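Local coordinates for protein phosphoribosylaminoimidazole carboxylase (Bombyx mori, PDB 4JA0) that probably catalyses two steps of de novo purine biosynthesis, carboxylation of aminoimidazole ribonucleotide and synthesis of SAICAR, with both activities carried on one chain, at residues A[214-219]-A[252-257]; A[316-319]-A[323-326]; A[360-365]-A[374-379]; A[162-167]-A[203-208]; A[283-288]-A[382-387]. All coordinates share one frame; numbering follows the deposited sequence.

Interaction 1: residues A[214-219]-A[252-257]; sequences DSWRLW and AWVKDQ
Val254 meets Trp216 and Leu218 where helix 241-257 packs on strand 216-220, part of an antiparallel sheet in the SAICAR synthetase portion of the chain. The contact is purely apolar, with no hydrogen bond between the two segments, and the touching side chains are buried. The two methyl groups of Val254 share out the strand. CG1 comes to the rim of the indole, near its plane, with Val254 CG1 3.7 Å from Trp216 CZ2, while the two side chains run past each other in opposite senses. CG2 serves the leucine, the groups reaching tip to tip with Val254 CG2 4.0 Å from Leu218 CD1. The valine torsion makes this division possible: CG1 stands anti to the backbone N (chi1 167°) and CG2 anti to the carbonyl carbon.

One further aromatic residue joins the cluster. Trp183 of helix 162-183 meets Trp216 edge-to-face and also packs against Leu218 and Val254, so three elements of secondary structure meet at the same apolar patch. Arg217, between the two touching residues of the strand, takes no part in the contact and forms a salt bridge with Asp192 and a hydrogen bond with Gln231. Within the strand, the leucine and the tryptophan also support one another: Leu218 CG sits 4.0 Å above one face of the Trp216 indole, offset toward the rim.

Interaction 2: residues A[316-319]-A[323-326]; sequences QYED and ALVF
Phe326 turns the edge of its ring toward Tyr317, and the nearest atom it meets there is the tyrosine CB. That methylene lies near the plane of the Phe326 ring, 4.0 Å from Phe326 CZ, with CE1 of the ring equally near. The phenol ring stands a little farther off, oblique to Phe326 CE1. Its far end leads away from the strand, with CG anti to the carbonyl carbon (chi1 -79°), and its hydroxyl is hydrogen-bonded to Arg299 and Asp297. Beside the phenylalanine, Leu324 points toward the 316-319 segment. Its CD2 methyl lies 3.4 Å from Tyr317 O and 4.2 Å from Tyr317 CB, reached because CG stands anti to the backbone N (chi1 -177°).

These residues join the end of helix 307-317 to the start of strand 323-329, the return half of a beta-alpha-beta unit in the parallel sheet of the AIR carboxylase part. Val270 on the adjacent strand touches Tyr317, Leu324 and Phe326 alike. Glu318 contributes its aliphatic stem, with Glu318 CG 4.4 Å from Leu324 CD2, whereas its carboxylate makes a salt bridge with Arg403 of the second subunit.

Interaction 3: residues A[360-365]-A[374-379]; sequences QDIWSS and CATVIY
Ser365 and Thr376 bring their CA atoms to 6.4 Å, the nearest approach between a backbone that keeps helical angles after helix 358-361 and the short strand 375-376. The side chains meet as two neighbouring groups. In the first, Ser365 CB packs against the branched end of Thr376, 3.6 Å from Thr376 OG1 and 3.9 Å from Thr376 CG2. The threonine sets both branches to work: OG1 lies anti to the carbonyl carbon (chi1 -59°) and faces the serine, while CG2, anti to the backbone N, reaches on toward Ile362. No hydrogen bond passes between the segments. Ser365 OG is bonded to Asn334 ND2, and Thr376 OG1 has a weak hydrogen bond from Asn350 ND2.

The contact belongs to the beta-alpha-beta unit made by strand 348-350, helix 358-361 and strand 375-376, the last of these lying at one margin of the parallel sheet within this chain. In the second group the two isoleucines cross at about a right angle, with Ile362 CD1 3.5 Å from Ile378 CD1 and 3.7 Å from Ile378 CG1. The same Ile362 CD1 is 4.1 Å from Thr376 CG2, which links the groups. Replacing Thr376 by a glycine would probably open a gap beside Ser365 CB and Ile362 CD1, and would leave Asn350 ND2 without that weak acceptor. Backbone hydrogen bonds from Ser364 N to Asp361 O and from Ser365 N to Ile362 O hold the turn that carries Ile362 and Ser365. Leu366 of the second subunit packs on Ile362.

Interaction 4: residues A[162-167]-A[203-208]; sequences RDEVDY and GSIVLA. With SO4 (sulfate ion), chain H.
Ile205 lies between Glu164 and Tyr167, touching the helix through separate branches. Its CD1 methyl meets the stem of Glu164, 3.9 Å from Glu164 CB and equally near CG, the two side chains crossing at about a right angle. The CG2 branch approaches the aromatic ring more loosely, with Ile205 CG2 4.3 Å from Tyr167 CE2.

Polar links supplement these apolar touches. A water in the plane of the ring, at its edge, accepts from Tyr167 OH at 3.0 Å and donates to Ile205 O at 2.8 Å, bridging helix and strand. A sulfate ion, probably from the crystallisation liquor, takes a nearly straight hydrogen bond from Ile205 N to its O1 (3.2 Å, 171°) and lays O4 over one face of the tyrosine. The ring reaches both partners because CG is anti to the backbone N (chi1 175°). With a phenylalanine at Tyr167 the hydroxyl is absent, and the water would probably be left held by Ile205 O without its donor from the helix.

Farther out, Glu164 OE2 turns back to Gly161 N just before helix 162-183, while Asp163 and Asp166 both form salt bridges with Arg414 of the long C-terminal helix 396-420. Strand 205-207 pairs antiparallel with strand 188-200, and the contact sets the opening turns of helix 162-183 against this short strand, near the surface of the SAICAR synthetase part.

Interaction 5: residues A[283-288]-A[382-387]; sequences QKIAKA and SAALMA
Helices 279-291 and 380-391 flank the parallel sheet of the AIR carboxylase part side by side, as expected of a three-layer alpha/beta fold, and they meet where Ala384 faces Ile285 and Ala288. The backbones come close here, with the CA atoms of Ile285 and Ala384 5.6 Å apart. Ala384 points its methyl group into the other helix and makes all the near contacts from its own side. Its CB lies 3.6 Å from Ala288 CB, methyl against methyl, and 3.7 Å from Ile285 O, so it rests partly on the backbone of the facing helix. The third partner is the isoleucine branch, with Ile285 CG2 4.2 Å from Ala384 CB. That branch is the one anti to the backbone N, as chi1 of -58° places CG1 anti to the carbonyl carbon instead. Ala383, one residue earlier, also turns toward helix 279-291 but stands a little farther off.

On the sheet side of the interface, Ile285 packs on Ile327 and Val329 of strand 323-329, and Ala387 packs on Val325 of the same strand, so both helices rest on one face of the sheet. Ile285 also touches Pro380 at the start of the second helix. On another side of helix 380-391, Leu385 and Met386 meet Gly371 and Gly373 of the second subunit.

No hydrogen bond or charge pair joins the two helical segments. The contact between them therefore probably rests on apolar packing, and the small alanine side chains allow the backbones to come close.

How the interactions relate
Along the chain, interaction 4 comes first and interaction 1 second, both in the SAICAR synthetase part; their centres lie about 27 Å apart, and strands 205-207 and 216-220 follow one another in the chain and both pair with strand 188-200 of one antiparallel sheet. Interactions 2, 3 and 5 form a tighter group in the AIR carboxylase part. Interactions 2 and 3 are nested inside the loop closed by interaction 5 and touch it, Val325 meeting Ala387, and Val377 meeting Ser382 and Ala383. All three also reach the second subunit, so this part takes part in subunit contacts. The centres of interactions 1 and 3 are about 48 Å apart, consistent with two separate catalytic units on one chain.

Interaction 1: residues A[214-219]-A[252-257]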
# COMPACT_ATOMS: atom_id res chain seq x y z
N ASP A 214 41.01 47.60 4.59
CA ASP A 214 40.83 48.16 5.93
C ASP A 214 39.75 47.40 6.69
O ASP A 214 39.69 47.44 7.90
CB ASP A 214 40.48 49.65 5.84
CG ASP A 214 41.60 50.49 5.21
OD1 ASP A 214 42.79 50.15 5.40
OD2 ASP A 214 41.29 51.49 4.52
N SER A 215 38.94 46.64 5.96
CA SER A 215 37.79 45.97 6.52
C SER A 215 38.10 44.57 7.04
O SER A 215 37.33 44.01 7.82
CB SER A 215 36.70 45.83 5.44
OG SER A 215 36.50 47.04 4.73
N TRP A 216 39.24 44.02 6.65
CA TRP A 216 39.51 42.63 6.97
C TRP A 216 40.91 42.30 7.44
O TRP A 216 41.79 43.15 7.52
CB TRP A 216 39.12 41.73 5.79
CG TRP A 216 39.90 41.96 4.50
CD1 TRP A 216 41.21 42.28 4.38
CD2 TRP A 216 39.38 41.86 3.17
NE1 TRP A 216 41.55 42.39 3.06
CE2 TRP A 216 40.45 42.14 2.29
CE3 TRP A 216 38.12 41.55 2.63
CZ2 TRP A 216 40.30 42.13 0.90
CZ3 TRP A 216 37.97 41.53 1.25
CH2 TRP A 216 39.05 41.82 0.40
N ARG A 217 41.11 41.03 7.76
CA ARG A 217 42.40 40.52 8.17
C ARG A 217 42.75 39.34 7.27
O ARG A 217 42.05 38.32 7.27
CB ARG A 217 42.32 40.14 9.64
CG ARG A 217 43.65 39.94 10.33
CD ARG A 217 43.45 39.99 11.83
NE ARG A 217 43.53 41.35 12.36
CZ ARG A 217 42.87 41.80 13.43
NH1 ARG A 217 42.02 41.01 14.09
NH2 ARG A 217 43.03 43.05 13.84
N LEU A 218 43.80 39.48 6.47
CA LEU A 218 44.12 38.48 5.46
C LEU A 218 45.44 37.79 5.69
O LEU A 218 46.47 38.45 5.76
CB LEU A 218 44.18 39.14 4.08
CG LEU A 218 43.13 38.71 3.05
CD1 LEU A 218 43.40 39.35 1.71
CD2 LEU A 218 43.17 37.22 2.92
N TRP A 219 45.44 36.46 5.77
CA TRP A 219 46.72 35.75 5.85
C TRP A 219 46.97 34.83 4.65
O TRP A 219 46.25 33.86 4.43
CB TRP A 219 46.78 34.92 7.14
CG TRP A 219 46.66 35.73 8.40
CD1 TRP A 219 46.65 37.09 8.52
CD2 TRP A 219 46.55 35.22 9.73
NE1 TRP A 219 46.53 37.46 9.84
CE2 TRP A 219 46.47 36.32 10.61
CE3 TRP A 219 46.50 33.92 10.28
CZ2 TRP A 219 46.33 36.18 11.99
CZ3 TRP A 219 46.39 33.78 11.64
CH2 TRP A 219 46.30 34.90 12.49
N ALA A 252 47.96 46.88 -2.89
CA ALA A 252 47.95 46.74 -4.35
C ALA A 252 47.95 45.27 -4.74
O ALA A 252 47.26 44.86 -5.68
CB ALA A 252 49.14 47.45 -4.98
N TRP A 253 48.70 44.46 -3.99
CA TRP A 253 48.74 43.03 -4.23
C TRP A 253 47.35 42.42 -4.05
O TRP A 253 46.93 41.59 -4.85
CB TRP A 253 49.74 42.34 -3.29
CG TRP A 253 49.89 40.86 -3.55
CD1 TRP A 253 50.63 40.26 -4.53
CD2 TRP A 253 49.30 39.80 -2.79
NE1 TRP A 253 50.53 38.89 -4.44
CE2 TRP A 253 49.71 38.59 -3.38
CE3 TRP A 253 48.44 39.76 -1.69
CZ2 TRP A 253 49.30 37.35 -2.89
CZ3 TRP A 253 48.04 38.53 -1.21
CH2 TRP A 253 48.46 37.34 -1.81
N VAL A 254 46.66 42.83 -3.00
CA VAL A 254 45.31 42.36 -2.76
C VAL A 254 44.33 42.81 -3.85
O VAL A 254 43.52 42.01 -4.31
CB VAL A 254 44.81 42.82 -1.36
CG1 VAL A 254 43.31 42.62 -1.24
CG2 VAL A 254 45.55 42.06 -0.26
N LYS A 255 44.39 44.08 -4.26
CA LYS A 255 43.53 44.57 -5.36
C LYS A 255 43.78 43.77 -6.62
O LYS A 255 42.86 43.51 -7.41
CB LYS A 255 43.78 46.05 -5.64
N ASP A 256 45.03 43.37 -6.81
CA ASP A 256 45.41 42.60 -7.98
C ASP A 256 44.89 41.16 -7.87
O ASP A 256 44.36 40.60 -8.84
CB ASP A 256 46.93 42.63 -8.16
N GLN A 257 44.95 40.59 -6.67
CA GLN A 257 44.58 39.21 -6.45
C GLN A 257 43.09 38.96 -6.67
O GLN A 257 42.68 37.84 -6.98
CB GLN A 257 44.96 38.81 -5.04
CG GLN A 257 45.68 37.50 -4.91
CD GLN A 257 47.01 37.49 -5.60
OE1 GLN A 257 47.54 38.54 -5.96
NE2 GLN A 257 47.59 36.31 -5.76

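Interaction 2: residues A[316-319]-A[323-326]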
# COMPACT_ATOMS: atom_id res chain seq x y z
N GLN A 316 29.03 11.16 -25.40
CA GLN A 316 29.44 12.42 -25.99
C GLN A 316 29.63 13.47 -24.93
O GLN A 316 30.57 14.26 -25.01
CB GLN A 316 28.42 12.87 -27.04
CG GLN A 316 28.41 12.00 -28.28
CD GLN A 316 27.22 12.27 -29.16
OE1 GLN A 316 26.28 12.96 -28.76
NE2 GLN A 316 27.25 11.75 -30.38
N TYR A 317 28.80 13.43 -23.88
CA TYR A 317 28.93 14.34 -22.76
C TYR A 317 30.15 13.99 -21.91
O TYR A 317 30.75 14.86 -21.28
CB TYR A 317 27.64 14.36 -21.92
CG TYR A 317 26.55 15.19 -22.54
CD1 TYR A 317 26.66 16.57 -22.58
CD2 TYR A 317 25.43 14.60 -23.09
CE1 TYR A 317 25.68 17.35 -23.15
CE2 TYR A 317 24.44 15.37 -23.68
CZ TYR A 317 24.58 16.75 -23.70
OH TYR A 317 23.61 17.55 -24.27
N GLU A 318 30.53 12.71 -21.96
CA GLU A 318 31.68 12.21 -21.22
C GLU A 318 33.03 12.63 -21.81
O GLU A 318 34.09 12.40 -21.20
CB GLU A 318 31.60 10.69 -21.11
CG GLU A 318 30.67 10.20 -20.01
CD GLU A 318 30.82 8.71 -19.74
OE1 GLU A 318 30.60 8.28 -18.58
OE2 GLU A 318 31.17 7.98 -20.68
N ASP A 319 32.99 13.25 -23.00
CA ASP A 319 34.16 13.88 -23.60
C ASP A 319 34.30 15.30 -23.07
O ASP A 319 34.02 16.28 -23.79
CB ASP A 319 34.00 13.92 -25.12
CG ASP A 319 35.21 14.51 -25.85
OD1 ASP A 319 36.34 14.54 -25.29
OD2 ASP A 319 35.01 14.94 -27.01
N ALA A 323 33.03 19.44 -15.01
CA ALA A 323 32.17 18.63 -14.16
C ALA A 323 30.88 18.26 -14.89
O ALA A 323 30.39 19.00 -15.75
CB ALA A 323 31.84 19.39 -12.89
N LEU A 324 30.30 17.13 -14.51
CA LEU A 324 29.18 16.62 -15.25
C LEU A 324 28.18 15.95 -14.33
O LEU A 324 28.53 15.05 -13.57
CB LEU A 324 29.70 15.63 -16.30
CG LEU A 324 28.71 14.99 -17.26
CD1 LEU A 324 27.99 16.07 -18.03
CD2 LEU A 324 29.45 14.05 -18.19
N VAL A 325 26.93 16.40 -14.40
CA VAL A 325 25.84 15.79 -13.66
C VAL A 325 24.69 15.44 -14.59
O VAL A 325 24.23 16.30 -15.35
CB VAL A 325 25.32 16.71 -12.57
CG1 VAL A 325 24.09 16.11 -11.95
CG2 VAL A 325 26.37 16.90 -11.52
N PHE A 326 24.23 14.19 -14.53
CA PHE A 326 23.05 13.74 -15.28
C PHE A 326 21.79 13.68 -14.43
O PHE A 326 21.79 13.11 -13.34
CB PHE A 326 23.27 12.36 -15.88
CG PHE A 326 24.35 12.32 -16.89
CD1 PHE A 326 24.26 13.07 -18.05
CD2 PHE A 326 25.46 11.50 -16.70
CE1 PHE A 326 25.26 13.03 -19.01
CE2 PHE A 326 26.46 11.44 -17.66
CZ PHE A 326 26.37 12.21 -18.81

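Interaction 3: residues A[360-365]-A[374-379]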
# COMPACT_ATOMS: atom_id res chain seq x y z
N GLN A 360 3.60 4.09 -6.82
CA GLN A 360 3.99 2.72 -7.16
C GLN A 360 5.31 2.71 -7.90
O GLN A 360 6.19 1.90 -7.60
CB GLN A 360 2.94 2.05 -8.05
CG GLN A 360 1.74 1.52 -7.30
CD GLN A 360 0.83 2.63 -6.78
OE1 GLN A 360 0.46 3.54 -7.53
NE2 GLN A 360 0.47 2.55 -5.50
N ASP A 361 5.42 3.65 -8.84
CA ASP A 361 6.52 3.69 -9.80
C ASP A 361 7.85 4.12 -9.25
O ASP A 361 8.88 3.86 -9.86
CB ASP A 361 6.15 4.60 -10.96
CG ASP A 361 5.11 3.97 -11.86
OD1 ASP A 361 5.01 2.72 -11.87
OD2 ASP A 361 4.39 4.75 -12.53
N ILE A 362 7.86 4.78 -8.10
CA ILE A 362 9.11 5.32 -7.62
C ILE A 362 10.10 4.23 -7.25
O ILE A 362 11.30 4.47 -7.22
CB ILE A 362 8.93 6.27 -6.43
CG1 ILE A 362 10.19 7.14 -6.33
CG2 ILE A 362 8.67 5.49 -5.15
CD1 ILE A 362 10.24 7.98 -5.17
N TRP A 363 9.61 3.02 -7.01
CA TRP A 363 10.51 1.96 -6.62
C TRP A 363 11.33 1.48 -7.79
O TRP A 363 12.29 0.75 -7.60
CB TRP A 363 9.75 0.80 -6.00
CG TRP A 363 9.12 1.17 -4.72
CD1 TRP A 363 7.83 1.57 -4.52
CD2 TRP A 363 9.76 1.22 -3.45
NE1 TRP A 363 7.62 1.84 -3.18
CE2 TRP A 363 8.80 1.63 -2.50
CE3 TRP A 363 11.06 0.94 -3.01
CZ2 TRP A 363 9.10 1.78 -1.16
CZ3 TRP A 363 11.35 1.08 -1.68
CH2 TRP A 363 10.38 1.50 -0.77
N SER A 364 10.97 1.90 -9.00
CA SER A 364 11.77 1.56 -10.18
C SER A 364 13.01 2.44 -10.22
O SER A 364 13.98 2.10 -10.88
CB SER A 364 10.95 1.74 -11.47
OG SER A 364 10.49 3.07 -11.63
N SER A 365 12.92 3.58 -9.53
CA SER A 365 14.03 4.53 -9.37
C SER A 365 14.88 4.14 -8.18
O SER A 365 16.08 3.91 -8.31
CB SER A 365 13.50 5.93 -9.14
OG SER A 365 12.79 6.39 -10.27
N CYS A 374 22.92 5.41 -8.52
CA CYS A 374 21.79 6.26 -8.83
C CYS A 374 21.09 6.76 -7.54
O CYS A 374 20.84 5.98 -6.61
CB CYS A 374 20.82 5.46 -9.70
SG CYS A 374 19.84 6.50 -10.75
N ALA A 375 20.87 8.07 -7.43
CA ALA A 375 20.14 8.66 -6.28
C ALA A 375 18.79 9.20 -6.76
O ALA A 375 18.64 9.59 -7.92
CB ALA A 375 20.95 9.78 -5.60
N THR A 376 17.82 9.26 -5.85
CA THR A 376 16.45 9.61 -6.22
C THR A 376 15.92 10.82 -5.43
O THR A 376 16.16 11.00 -4.20
CB THR A 376 15.52 8.40 -6.07
OG1 THR A 376 15.98 7.33 -6.92
CG2 THR A 376 14.08 8.76 -6.45
N VAL A 377 15.23 11.67 -6.18
CA VAL A 377 14.67 12.92 -5.71
C VAL A 377 13.25 12.96 -6.30
O VAL A 377 12.98 12.29 -7.30
CB VAL A 377 15.56 14.08 -6.22
CG1 VAL A 377 14.74 15.14 -6.93
CG2 VAL A 377 16.40 14.68 -5.12
N ILE A 378 12.33 13.72 -5.70
CA ILE A 378 10.93 13.64 -6.11
C ILE A 378 10.31 14.94 -6.68
O ILE A 378 9.26 14.90 -7.35
CB ILE A 378 10.10 13.05 -4.95
CG1 ILE A 378 9.75 11.60 -5.25
CG2 ILE A 378 8.85 13.87 -4.62
CD1 ILE A 378 8.86 11.04 -4.16
N TYR A 379 10.97 16.07 -6.43
CA TYR A 379 10.52 17.36 -6.95
C TYR A 379 11.57 17.99 -7.86
O TYR A 379 12.77 17.85 -7.62
CB TYR A 379 10.19 18.32 -5.80
CG TYR A 379 9.27 17.71 -4.77
CD1 TYR A 379 7.91 17.58 -5.03
CD2 TYR A 379 9.76 17.26 -3.55
CE1 TYR A 379 7.06 17.01 -4.10
CE2 TYR A 379 8.92 16.69 -2.61
CZ TYR A 379 7.57 16.56 -2.89
OH TYR A 379 6.71 16.00 -1.98

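Interaction 4: residues A[162-167]-A[203-208]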
# COMPACT_ATOMS: atom_id res chain seq x y z
N ARG A 162 14.50 42.15 16.82
CA ARG A 162 15.27 40.91 16.77
C ARG A 162 15.24 40.27 15.36
O ARG A 162 16.21 39.66 14.92
CB ARG A 162 14.76 39.93 17.84
CG ARG A 162 15.59 38.68 18.00
CD ARG A 162 16.97 38.97 18.58
NE ARG A 162 16.92 39.57 19.92
CZ ARG A 162 17.77 39.30 20.91
NH1 ARG A 162 18.74 38.41 20.73
NH2 ARG A 162 17.65 39.90 22.09
N ASP A 163 14.16 40.46 14.62
CA ASP A 163 14.09 39.91 13.28
C ASP A 163 15.15 40.56 12.39
O ASP A 163 15.89 39.88 11.67
CB ASP A 163 12.67 40.06 12.71
CG ASP A 163 11.69 39.03 13.29
OD1 ASP A 163 12.14 37.91 13.63
OD2 ASP A 163 10.48 39.36 13.47
N GLU A 164 15.25 41.87 12.48
CA GLU A 164 16.23 42.60 11.69
C GLU A 164 17.65 42.26 12.14
O GLU A 164 18.54 42.06 11.32
CB GLU A 164 15.97 44.09 11.78
CG GLU A 164 14.75 44.54 10.99
CD GLU A 164 13.41 44.07 11.59
OE1 GLU A 164 12.46 43.85 10.80
OE2 GLU A 164 13.32 43.92 12.83
N VAL A 165 17.85 42.17 13.44
CA VAL A 165 19.14 41.74 13.95
C VAL A 165 19.46 40.30 13.56
O VAL A 165 20.60 39.99 13.23
CB VAL A 165 19.23 41.94 15.48
CG1 VAL A 165 20.41 41.18 16.08
CG2 VAL A 165 19.31 43.44 15.79
N ASP A 166 18.44 39.43 13.56
CA ASP A 166 18.62 38.05 13.13
C ASP A 166 19.14 38.03 11.69
O ASP A 166 20.15 37.39 11.41
CB ASP A 166 17.32 37.23 13.23
CG ASP A 166 16.96 36.84 14.68
OD1 ASP A 166 17.88 36.76 15.53
OD2 ASP A 166 15.75 36.65 14.97
N TYR A 167 18.49 38.78 10.81
CA TYR A 167 18.89 38.84 9.41
C TYR A 167 20.35 39.30 9.23
O TYR A 167 21.10 38.72 8.42
CB TYR A 167 17.97 39.77 8.64
CG TYR A 167 18.39 39.98 7.22
CD1 TYR A 167 18.06 39.06 6.25
CD2 TYR A 167 19.14 41.08 6.84
CE1 TYR A 167 18.45 39.23 4.94
CE2 TYR A 167 19.55 41.26 5.53
CZ TYR A 167 19.19 40.33 4.58
OH TYR A 167 19.57 40.48 3.26
N GLY A 203 12.55 50.50 2.93
CA GLY A 203 12.55 49.77 4.18
C GLY A 203 13.34 48.46 4.18
O GLY A 203 13.15 47.63 5.07
N SER A 204 14.19 48.27 3.17
CA SER A 204 15.00 47.05 3.04
C SER A 204 16.44 47.22 3.54
O SER A 204 17.08 48.24 3.30
CB SER A 204 14.97 46.52 1.59
OG SER A 204 13.67 46.08 1.21
N ILE A 205 16.95 46.21 4.22
CA ILE A 205 18.31 46.28 4.76
C ILE A 205 19.35 45.87 3.72
O ILE A 205 19.35 44.74 3.22
CB ILE A 205 18.45 45.41 6.02
CG1 ILE A 205 17.52 45.92 7.12
CG2 ILE A 205 19.90 45.43 6.53
CD1 ILE A 205 17.66 45.16 8.42
N VAL A 206 20.25 46.79 3.40
CA VAL A 206 21.25 46.50 2.38
C VAL A 206 22.66 46.54 2.97
O VAL A 206 22.92 47.28 3.92
CB VAL A 206 21.12 47.48 1.16
CG1 VAL A 206 19.74 47.35 0.50
CG2 VAL A 206 21.34 48.89 1.60
N LEU A 207 23.55 45.70 2.44
CA LEU A 207 24.97 45.76 2.80
C LEU A 207 25.53 47.00 2.14
O LEU A 207 25.47 47.13 0.91
CB LEU A 207 25.69 44.51 2.29
CG LEU A 207 27.20 44.53 2.48
CD1 LEU A 207 27.55 44.40 3.94
CD2 LEU A 207 27.83 43.41 1.67
N ALA A 208 26.09 47.92 2.92
CA ALA A 208 26.15 49.27 2.41
C ALA A 208 27.42 50.09 2.57
O ALA A 208 27.50 51.20 2.03
CB ALA A 208 24.98 50.04 2.98
S SO4 H . 15.70 42.39 3.44
O1 SO4 H . 15.33 43.44 4.38
O2 SO4 H . 14.52 41.98 2.68
O3 SO4 H . 16.76 42.85 2.51
O4 SO4 H . 16.16 41.25 4.25
O HOH W 1 21.29 42.88 2.61

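Interaction 5: residues A[283-288]-A[382-387]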
# COMPACT_ATOMS: atom_id res chain seq x y z
N GLN A 283 11.78 21.58 -17.89
CA GLN A 283 11.94 23.02 -17.93
C GLN A 283 11.87 23.61 -16.51
O GLN A 283 12.57 24.58 -16.22
CB GLN A 283 10.91 23.64 -18.87
CG GLN A 283 11.25 23.42 -20.34
CD GLN A 283 10.17 23.90 -21.30
OE1 GLN A 283 10.44 24.18 -22.48
NE2 GLN A 283 8.93 24.00 -20.80
N LYS A 284 11.07 23.01 -15.63
CA LYS A 284 11.07 23.41 -14.23
C LYS A 284 12.40 23.12 -13.55
O LYS A 284 12.82 23.87 -12.64
CB LYS A 284 9.95 22.73 -13.44
CG LYS A 284 8.58 23.32 -13.64
CD LYS A 284 7.59 22.68 -12.67
CE LYS A 284 6.18 23.22 -12.86
NZ LYS A 284 5.28 22.89 -11.71
N ILE A 285 13.03 22.01 -13.93
CA ILE A 285 14.36 21.70 -13.41
C ILE A 285 15.32 22.70 -13.98
O ILE A 285 16.09 23.31 -13.24
CB ILE A 285 14.84 20.29 -13.81
CG1 ILE A 285 13.86 19.24 -13.30
CG2 ILE A 285 16.24 20.04 -13.26
CD1 ILE A 285 14.24 17.84 -13.64
N ALA A 286 15.24 22.89 -15.29
CA ALA A 286 16.17 23.78 -15.96
C ALA A 286 16.12 25.19 -15.36
O ALA A 286 17.17 25.79 -15.04
CB ALA A 286 15.87 23.82 -17.47
N LYS A 287 14.90 25.69 -15.18
CA LYS A 287 14.69 27.05 -14.72
C LYS A 287 15.36 27.21 -13.39
O LYS A 287 16.08 28.17 -13.18
CB LYS A 287 13.20 27.33 -14.61
CG LYS A 287 12.81 28.69 -14.11
CD LYS A 287 13.33 29.78 -15.00
CE LYS A 287 12.85 31.08 -14.44
NZ LYS A 287 11.38 30.94 -14.19
N ALA A 288 15.16 26.24 -12.52
CA ALA A 288 15.73 26.29 -11.18
C ALA A 288 17.26 26.29 -11.19
O ALA A 288 17.89 27.02 -10.43
CB ALA A 288 15.20 25.15 -10.36
N SER A 382 14.04 20.36 -6.22
CA SER A 382 15.01 19.68 -5.39
C SER A 382 16.07 18.93 -6.19
O SER A 382 17.15 18.65 -5.69
CB SER A 382 14.31 18.76 -4.38
OG SER A 382 13.54 17.79 -5.06
N ALA A 383 15.78 18.62 -7.45
CA ALA A 383 16.77 17.93 -8.28
C ALA A 383 17.80 18.94 -8.75
O ALA A 383 19.00 18.64 -8.78
CB ALA A 383 16.11 17.25 -9.47
N ALA A 384 17.35 20.14 -9.09
CA ALA A 384 18.28 21.18 -9.51
C ALA A 384 19.21 21.54 -8.34
O ALA A 384 20.39 21.80 -8.54
CB ALA A 384 17.52 22.41 -10.00
N LEU A 385 18.66 21.54 -7.13
CA LEU A 385 19.42 21.83 -5.93
C LEU A 385 20.49 20.76 -5.68
O LEU A 385 21.62 21.09 -5.31
CB LEU A 385 18.47 21.96 -4.73
CG LEU A 385 17.61 23.21 -4.59
CD1 LEU A 385 16.63 23.07 -3.44
CD2 LEU A 385 18.48 24.45 -4.35
N MET A 386 20.14 19.49 -5.85
CA MET A 386 21.15 18.43 -5.72
C MET A 386 22.29 18.63 -6.72
O MET A 386 23.46 18.52 -6.37
CB MET A 386 20.52 17.05 -5.95
CG MET A 386 20.49 16.17 -4.72
SD MET A 386 22.08 15.93 -3.89
CE MET A 386 22.78 14.74 -5.02
N ALA A 387 21.93 18.93 -7.97
CA ALA A 387 22.91 19.20 -9.01
C ALA A 387 23.77 20.40 -8.64
O ALA A 387 25.00 20.39 -8.80
CB ALA A 387 22.21 19.42 -10.34